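Local structure of cell division control protein Cdc48 (Mycobacterium smegmatis, 5E7P) at residues H263-S269 / C383-L389; V322-V328 / A362-S367; A345-L349 / D374-R378. The protein belongs to the AAA ATPase family and probably binds and hydrolyses ATP; ADP occupies both of its P-loop modules in this crystal structure. All blocks are in the same frame, centred on the assembly; numbering follows the deposited sequence.

Contacts 1 and 2 belong to one mixed sheet of the first AAA module. Strand 361-366 lies between strands 321-326 and 265-269, and strand 385-388 forms one edge of the sheet. The centres of contacts 1 and 2 are about 9 Å apart, and a probable hydrogen bond from Val266 N to Phe363 O, 2.7 Å, helps join them. Contact 3 sits off the sheet, about 14 Å from contact 1 and 13 Å from contact 2 between centres. It ties helix 344-356 to the loop leading into Cys383, whose N is 2.9 Å from Leu377 O. The ADP site lies at the C-terminal ends of the parallel strands, where the Asp327 side chain is about 5 Å from the nucleotide between nearest atoms.

Contact 1 of 3, residues H263-S269 / C383-L389; sequences HLGVLVS and CDRELGL
Strands 265-269 and 385-388 run parallel, their axes 4.7 Å apart at closest and inclined by 23°, with Val266 to Ser269 paired in turn with Arg385 to Gly388. Near the C-terminal end Ser269 N donates to Leu387 O at 2.7 Å, and Leu389 N returns a bond to Ser269 O. At the opposite end the backbone pairing weakens, and a carboxylate helps out: Gly265 N gives a fairly straight bond (163°) to Asp384 OD1 at 3.2 Å. The other oxygen, Asp384 OD2, takes a salt bridge of 2.8 Å from Arg385 NE. Arg385 reaches back to this neighbour through a bend at its third torsion (chi3 74°). Leu264 CD1 rests over one face of that guanidinium, 3.6 Å from Arg385 NE, the two side chains crossing at about a right angle; Trp244 adds a cation-pi contact. On the sheet face of Leu267, the Glu386 chain runs alongside it in the same direction, with Leu267 CB 4.0 Å from Glu386 CG. The Glu386 carboxylate forms a salt bridge with Arg573 of helix 563-576, so this edge strand also connects to the second AAA module. On the face of Val268 and Leu387, Val268 CG1 meets Leu389 CD1 at 4.0 Å, and both Val268 and Leu389 pack on Lys276 and Met279 of helix 276-283. The arrangement is that of a P-loop NTPase core, in which the strand feeding the phosphate-binding loop is flanked by strand 385-388, the edge strand that runs parallel to it.

Contact 2 of 3, residues V322-V328 / A362-S367; sequences VLFIADV and AFIATS
Leu323, Ile325 and Phe363 form the apolar centre on one face of two neighbouring parallel strands, the sheet part of the beta-alpha-beta unit 321-326, 344-356, 361-366. Leu323 CD2 lies 3.9 Å from Phe363 CD1, while Ile325 CD1 comes in near the plane of the same ring, at its edge, 4.0 Å from Phe363 CE1. Leu352 of the crossover helix packs on all three. Just past the strand end, Val328 CG1 touches Ala365 CB. The opposite face carries Val322, Phe324 and Ile364, with Val280 of helix 276-283 packed on Phe324 and Ile364. There the Phe324 ring turns its edge to Thr366, with Phe324 CE1 3.7 Å from Thr366 CG2, and Ala277, an ADP-binding residue of helix 276-283, lies close by. Between the faces, alternating backbone bonds such as Ile364 N to Leu323 O at 3.0 Å hold the strands in register. The pairing changes at the C-terminal end, where Asp327 adopts positive phi and the chain leaves the strand. Its position, by sequence, is consistent with the end of a Walker B strand, beside the nucleotide. Thr366 takes over the bonding with two atoms: Thr366 O receives Val328 N at 2.8 Å, and its hydroxyl, set between backbone N and carbonyl carbon (chi1 59°), meets the main chain of Asp327. A water bridges the same hydroxyl to Asp327 OD1, 2.9 Å from that carboxylate oxygen. The bond from Asp327 N to Thr366 OG1 is 2.7 Å long and nearly straight at 167°.

Contact 3 of 3, residues A345-L349 / D374-R378; sequences ATLIL and DARLR
Asp374 OD1 is gripped twice by Arg376, through the backbone N at 3.2 Å, which closes an Asx turn, and through NE at 3.1 Å. Both donors approach from the same face of the carboxylate, NE on its syn side and the backbone N on its anti side. Asp374 OD2 offers its syn lone pair to Arg376 NH2 at 2.9 Å. The salt bridge is thus two-pronged and side-on; together with the bend at the third torsion of Arg376 (chi3 -66°) it fixes the guanidinium against helix 344-356. Leu349 CD1 lies over one face of this group, the two side chains crossing at about a right angle, while Ala345 CB touches both Arg376 NH2 and Asp374 OD2. The other branch, Leu349 CD2, packs on Leu377 CB at 4.2 Å. The contact is structural packing away from the nucleotide: it joins the crossover helix of the beta-alpha-beta unit to the loop between strands 361-366 and 385-388, with Pro341 touching both Asp374 and Arg376. On the exposed side of the helix, Thr346 OG1 lies near the guanidinium plane, at its edge, 2.8 Å from Arg376 NH1. A water 2.8 Å from Thr346 OG1 accepts a bond from Arg376 NH2 at 2.7 Å.

Contact 1 of 3, residues H263-S269 / C383-L389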
# COMPACT_ATOMS: atom_id res chain seq x y z
N HIS A 263 26.71 12.28 -13.98
CA HIS A 263 25.53 12.76 -13.27
C HIS A 263 24.71 11.60 -12.70
O HIS A 263 24.77 10.47 -13.19
CB HIS A 263 24.67 13.63 -14.18
CG HIS A 263 25.44 14.72 -14.86
ND1 HIS A 263 26.27 15.58 -14.17
CD2 HIS A 263 25.50 15.10 -16.16
CE1 HIS A 263 26.81 16.44 -15.02
NE2 HIS A 263 26.36 16.17 -16.23
N LEU A 264 23.93 11.89 -11.66
CA LEU A 264 23.14 10.87 -11.00
C LEU A 264 21.80 11.39 -10.48
O LEU A 264 21.76 12.25 -9.60
CB LEU A 264 23.93 10.23 -9.86
CG LEU A 264 23.23 9.07 -9.15
CD1 LEU A 264 22.98 7.93 -10.12
CD2 LEU A 264 24.06 8.60 -7.96
N GLY A 265 20.72 10.85 -11.03
CA GLY A 265 19.38 11.15 -10.55
C GLY A 265 18.64 9.85 -10.33
O GLY A 265 18.55 9.01 -11.23
N VAL A 266 18.11 9.66 -9.13
CA VAL A 266 17.48 8.39 -8.77
C VAL A 266 16.08 8.57 -8.20
O VAL A 266 15.87 9.37 -7.29
CB VAL A 266 18.33 7.61 -7.74
CG1 VAL A 266 17.72 6.24 -7.47
CG2 VAL A 266 19.77 7.48 -8.21
N LEU A 267 15.13 7.81 -8.74
CA LEU A 267 13.78 7.75 -8.17
C LEU A 267 13.57 6.42 -7.44
O LEU A 267 13.56 5.35 -8.05
CB LEU A 267 12.71 7.92 -9.26
CG LEU A 267 11.27 7.89 -8.75
CD1 LEU A 267 11.01 9.00 -7.73
CD2 LEU A 267 10.27 7.96 -9.90
N VAL A 268 13.42 6.50 -6.12
CA VAL A 268 13.22 5.31 -5.31
C VAL A 268 11.73 5.11 -5.03
O VAL A 268 11.05 6.03 -4.56
CB VAL A 268 13.97 5.42 -3.97
CG1 VAL A 268 13.68 4.20 -3.11
CG2 VAL A 268 15.46 5.57 -4.22
N SER A 269 11.23 3.91 -5.32
CA SER A 269 9.83 3.59 -5.10
C SER A 269 9.63 2.31 -4.30
O SER A 269 10.59 1.64 -3.92
CB SER A 269 9.07 3.52 -6.42
OG SER A 269 9.68 2.61 -7.31
N CYS A 383 15.93 12.30 -13.26
CA CYS A 383 16.13 10.95 -12.73
C CYS A 383 16.28 9.94 -13.86
O CYS A 383 15.29 9.52 -14.46
CB CYS A 383 14.98 10.54 -11.80
SG CYS A 383 14.91 11.47 -10.25
N ASP A 384 17.52 9.55 -14.13
CA ASP A 384 17.81 8.67 -15.26
C ASP A 384 17.60 7.20 -14.91
O ASP A 384 17.52 6.35 -15.79
CB ASP A 384 19.25 8.89 -15.73
CG ASP A 384 20.28 8.43 -14.72
OD1 ASP A 384 20.60 9.20 -13.79
OD2 ASP A 384 20.76 7.28 -14.85
N ARG A 385 17.51 6.91 -13.62
CA ARG A 385 17.35 5.52 -13.18
C ARG A 385 16.44 5.40 -11.96
O ARG A 385 16.20 6.37 -11.24
CB ARG A 385 18.72 4.90 -12.89
CG ARG A 385 19.43 5.48 -11.69
CD ARG A 385 20.90 5.08 -11.68
NE ARG A 385 21.66 5.81 -12.69
CZ ARG A 385 22.90 5.49 -13.06
NH1 ARG A 385 23.51 4.45 -12.51
NH2 ARG A 385 23.52 6.21 -13.98
N GLU A 386 15.92 4.19 -11.74
CA GLU A 386 14.94 3.96 -10.69
C GLU A 386 15.27 2.73 -9.84
O GLU A 386 16.01 1.85 -10.26
CB GLU A 386 13.54 3.83 -11.28
CG GLU A 386 13.08 5.05 -12.04
CD GLU A 386 11.65 4.93 -12.54
OE1 GLU A 386 11.01 3.89 -12.26
OE2 GLU A 386 11.17 5.87 -13.21
N LEU A 387 14.69 2.69 -8.65
CA LEU A 387 14.97 1.63 -7.70
C LEU A 387 13.69 1.29 -6.94
O LEU A 387 13.08 2.15 -6.30
CB LEU A 387 16.05 2.10 -6.73
CG LEU A 387 17.08 1.08 -6.24
CD1 LEU A 387 17.57 0.22 -7.39
CD2 LEU A 387 18.24 1.81 -5.60
N GLY A 388 13.27 0.03 -7.03
CA GLY A 388 12.05 -0.41 -6.38
C GLY A 388 12.30 -1.25 -5.15
O GLY A 388 12.98 -2.28 -5.21
N LEU A 389 11.75 -0.82 -4.02
CA LEU A 389 11.88 -1.56 -2.76
C LEU A 389 10.76 -2.59 -2.61
O LEU A 389 9.73 -2.51 -3.28
CB LEU A 389 11.90 -0.61 -1.57
CG LEU A 389 13.28 -0.17 -1.07
CD1 LEU A 389 14.15 0.31 -2.22
CD2 LEU A 389 13.16 0.91 -0.01

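Contact 2 of 3, residues V322-V328 / A362-S367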
# COMPACT_ATOMS: atom_id res chain seq x y z
N VAL A 322 24.07 15.79 -1.84
CA VAL A 322 22.84 15.16 -2.29
C VAL A 322 21.61 16.02 -2.04
O VAL A 322 21.34 16.44 -0.91
CB VAL A 322 22.64 13.80 -1.61
CG1 VAL A 322 21.35 13.16 -2.08
CG2 VAL A 322 23.81 12.89 -1.89
N LEU A 323 20.86 16.29 -3.11
CA LEU A 323 19.55 16.92 -2.98
C LEU A 323 18.50 15.82 -2.87
O LEU A 323 18.34 15.01 -3.79
CB LEU A 323 19.24 17.81 -4.19
CG LEU A 323 17.90 18.56 -4.14
CD1 LEU A 323 17.88 19.62 -3.04
CD2 LEU A 323 17.57 19.20 -5.48
N PHE A 324 17.80 15.78 -1.74
CA PHE A 324 16.83 14.73 -1.49
C PHE A 324 15.42 15.28 -1.27
O PHE A 324 15.20 16.10 -0.38
CB PHE A 324 17.27 13.85 -0.30
CG PHE A 324 16.22 12.89 0.17
CD1 PHE A 324 15.50 12.11 -0.73
CD2 PHE A 324 15.95 12.75 1.53
CE1 PHE A 324 14.54 11.22 -0.28
CE2 PHE A 324 14.98 11.86 1.98
CZ PHE A 324 14.28 11.10 1.07
N ILE A 325 14.48 14.83 -2.09
CA ILE A 325 13.08 15.18 -1.92
C ILE A 325 12.26 13.94 -1.58
O ILE A 325 12.02 13.08 -2.43
CB ILE A 325 12.49 15.87 -3.17
CG1 ILE A 325 13.27 17.15 -3.48
CG2 ILE A 325 11.03 16.20 -2.95
CD1 ILE A 325 12.79 17.87 -4.72
N ALA A 326 11.83 13.85 -0.32
CA ALA A 326 11.01 12.74 0.13
C ALA A 326 9.59 12.89 -0.39
O ALA A 326 8.97 13.94 -0.22
CB ALA A 326 11.02 12.65 1.65
N ASP A 327 9.08 11.84 -1.03
CA ASP A 327 7.72 11.81 -1.55
C ASP A 327 7.46 12.96 -2.52
O ASP A 327 6.63 13.85 -2.27
CB ASP A 327 6.70 11.79 -0.40
CG ASP A 327 6.94 10.63 0.56
OD1 ASP A 327 6.57 9.49 0.21
OD2 ASP A 327 7.49 10.86 1.65
N VAL A 328 8.17 12.91 -3.64
CA VAL A 328 8.15 13.97 -4.64
C VAL A 328 6.85 13.98 -5.45
O VAL A 328 6.57 14.92 -6.18
CB VAL A 328 9.38 13.84 -5.59
CG1 VAL A 328 9.21 12.64 -6.51
CG2 VAL A 328 9.62 15.12 -6.38
N ALA A 362 24.30 15.10 -6.52
CA ALA A 362 23.44 13.99 -6.91
C ALA A 362 22.01 14.23 -6.45
O ALA A 362 21.77 14.91 -5.45
CB ALA A 362 23.97 12.68 -6.34
N PHE A 363 21.04 13.68 -7.18
CA PHE A 363 19.63 13.89 -6.87
C PHE A 363 18.90 12.58 -6.61
O PHE A 363 18.90 11.67 -7.44
CB PHE A 363 18.96 14.67 -8.01
CG PHE A 363 17.47 14.85 -7.83
CD1 PHE A 363 16.97 15.53 -6.74
CD2 PHE A 363 16.59 14.36 -8.77
CE1 PHE A 363 15.61 15.71 -6.57
CE2 PHE A 363 15.22 14.53 -8.62
CZ PHE A 363 14.73 15.21 -7.51
N ILE A 364 18.27 12.49 -5.44
CA ILE A 364 17.47 11.33 -5.08
C ILE A 364 16.08 11.75 -4.62
O ILE A 364 15.94 12.62 -3.76
CB ILE A 364 18.13 10.50 -3.96
CG1 ILE A 364 19.53 10.03 -4.38
CG2 ILE A 364 17.26 9.30 -3.61
CD1 ILE A 364 20.28 9.33 -3.28
N ALA A 365 15.06 11.13 -5.19
CA ALA A 365 13.68 11.39 -4.77
C ALA A 365 12.94 10.08 -4.50
O ALA A 365 13.23 9.05 -5.12
CB ALA A 365 12.96 12.20 -5.82
N THR A 366 11.99 10.13 -3.58
CA THR A 366 11.18 8.96 -3.27
C THR A 366 9.72 9.18 -3.67
O THR A 366 9.26 10.32 -3.81
CB THR A 366 11.24 8.60 -1.78
OG1 THR A 366 10.77 9.70 -1.00
CG2 THR A 366 12.67 8.25 -1.37
N SER A 367 9.00 8.08 -3.83
CA SER A 367 7.59 8.10 -4.16
C SER A 367 7.08 6.67 -4.11
O SER A 367 7.68 5.78 -4.70
CB SER A 367 7.36 8.66 -5.56
OG SER A 367 6.00 8.55 -5.94
O HOH W 1 9.14 8.13 0.64

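Contact 3 of 3, residues A345-L349 / D374-R378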
# COMPACT_ATOMS: atom_id res chain seq x y z
N ALA A 345 5.44 23.45 -12.49
CA ALA A 345 6.20 22.21 -12.53
C ALA A 345 7.34 22.30 -13.53
O ALA A 345 8.41 21.73 -13.32
CB ALA A 345 5.30 21.02 -12.85
N THR A 346 7.11 23.03 -14.62
CA THR A 346 8.14 23.23 -15.63
C THR A 346 9.35 23.96 -15.06
O THR A 346 10.49 23.58 -15.32
CB THR A 346 7.60 24.00 -16.85
OG1 THR A 346 6.68 23.17 -17.57
CG2 THR A 346 8.73 24.41 -17.78
N LEU A 347 9.10 24.99 -14.26
CA LEU A 347 10.17 25.75 -13.63
C LEU A 347 10.85 24.97 -12.51
O LEU A 347 12.06 25.07 -12.31
CB LEU A 347 9.66 27.10 -13.12
CG LEU A 347 9.20 28.08 -14.20
CD1 LEU A 347 8.77 29.40 -13.58
CD2 LEU A 347 10.31 28.30 -15.21
N ILE A 348 10.06 24.20 -11.77
CA ILE A 348 10.61 23.36 -10.71
C ILE A 348 11.54 22.31 -11.30
O ILE A 348 12.63 22.07 -10.77
CB ILE A 348 9.49 22.68 -9.89
CG1 ILE A 348 8.67 23.74 -9.15
CG2 ILE A 348 10.09 21.71 -8.89
CD1 ILE A 348 7.53 23.16 -8.34
N LEU A 349 11.12 21.70 -12.40
CA LEU A 349 11.93 20.71 -13.11
C LEU A 349 13.22 21.32 -13.66
O LEU A 349 14.26 20.66 -13.71
CB LEU A 349 11.12 20.05 -14.23
CG LEU A 349 10.04 19.06 -13.78
CD1 LEU A 349 8.98 18.89 -14.85
CD2 LEU A 349 10.65 17.71 -13.44
N ASP A 374 5.43 13.35 -11.97
CA ASP A 374 5.55 13.99 -13.28
C ASP A 374 6.48 13.21 -14.19
O ASP A 374 7.60 12.89 -13.81
CB ASP A 374 6.08 15.42 -13.09
CG ASP A 374 5.83 16.32 -14.30
OD1 ASP A 374 5.93 15.85 -15.45
OD2 ASP A 374 5.53 17.51 -14.08
N ALA A 375 6.00 12.89 -15.39
CA ALA A 375 6.74 12.06 -16.33
C ALA A 375 8.11 12.65 -16.67
O ALA A 375 9.06 11.91 -16.95
CB ALA A 375 5.94 11.85 -17.61
N ARG A 376 8.21 13.97 -16.63
CA ARG A 376 9.44 14.66 -17.00
C ARG A 376 10.54 14.51 -15.95
O ARG A 376 11.68 14.89 -16.19
CB ARG A 376 9.15 16.14 -17.27
CG ARG A 376 8.18 16.37 -18.43
CD ARG A 376 7.70 17.80 -18.50
NE ARG A 376 6.89 18.16 -17.34
CZ ARG A 376 6.42 19.39 -17.11
NH1 ARG A 376 6.68 20.38 -17.95
NH2 ARG A 376 5.69 19.62 -16.02
N LEU A 377 10.19 13.96 -14.79
CA LEU A 377 11.18 13.66 -13.75
C LEU A 377 11.86 12.33 -14.05
O LEU A 377 13.05 12.16 -13.80
CB LEU A 377 10.53 13.63 -12.36
CG LEU A 377 11.44 13.24 -11.19
CD1 LEU A 377 11.18 14.12 -9.97
CD2 LEU A 377 11.25 11.78 -10.82
N ARG A 378 11.08 11.40 -14.58
CA ARG A 378 11.59 10.10 -14.97
C ARG A 378 12.17 10.20 -16.38
O ARG A 378 11.68 9.58 -17.32
CB ARG A 378 10.48 9.06 -14.90
CG ARG A 378 9.76 9.04 -13.55
CD ARG A 378 8.56 8.12 -13.55
NE ARG A 378 7.31 8.80 -13.90
CZ ARG A 378 6.37 8.28 -14.69
NH1 ARG A 378 6.52 7.08 -15.22
NH2 ARG A 378 5.27 8.98 -14.94
O HOH W 2 4.40 21.98 -16.56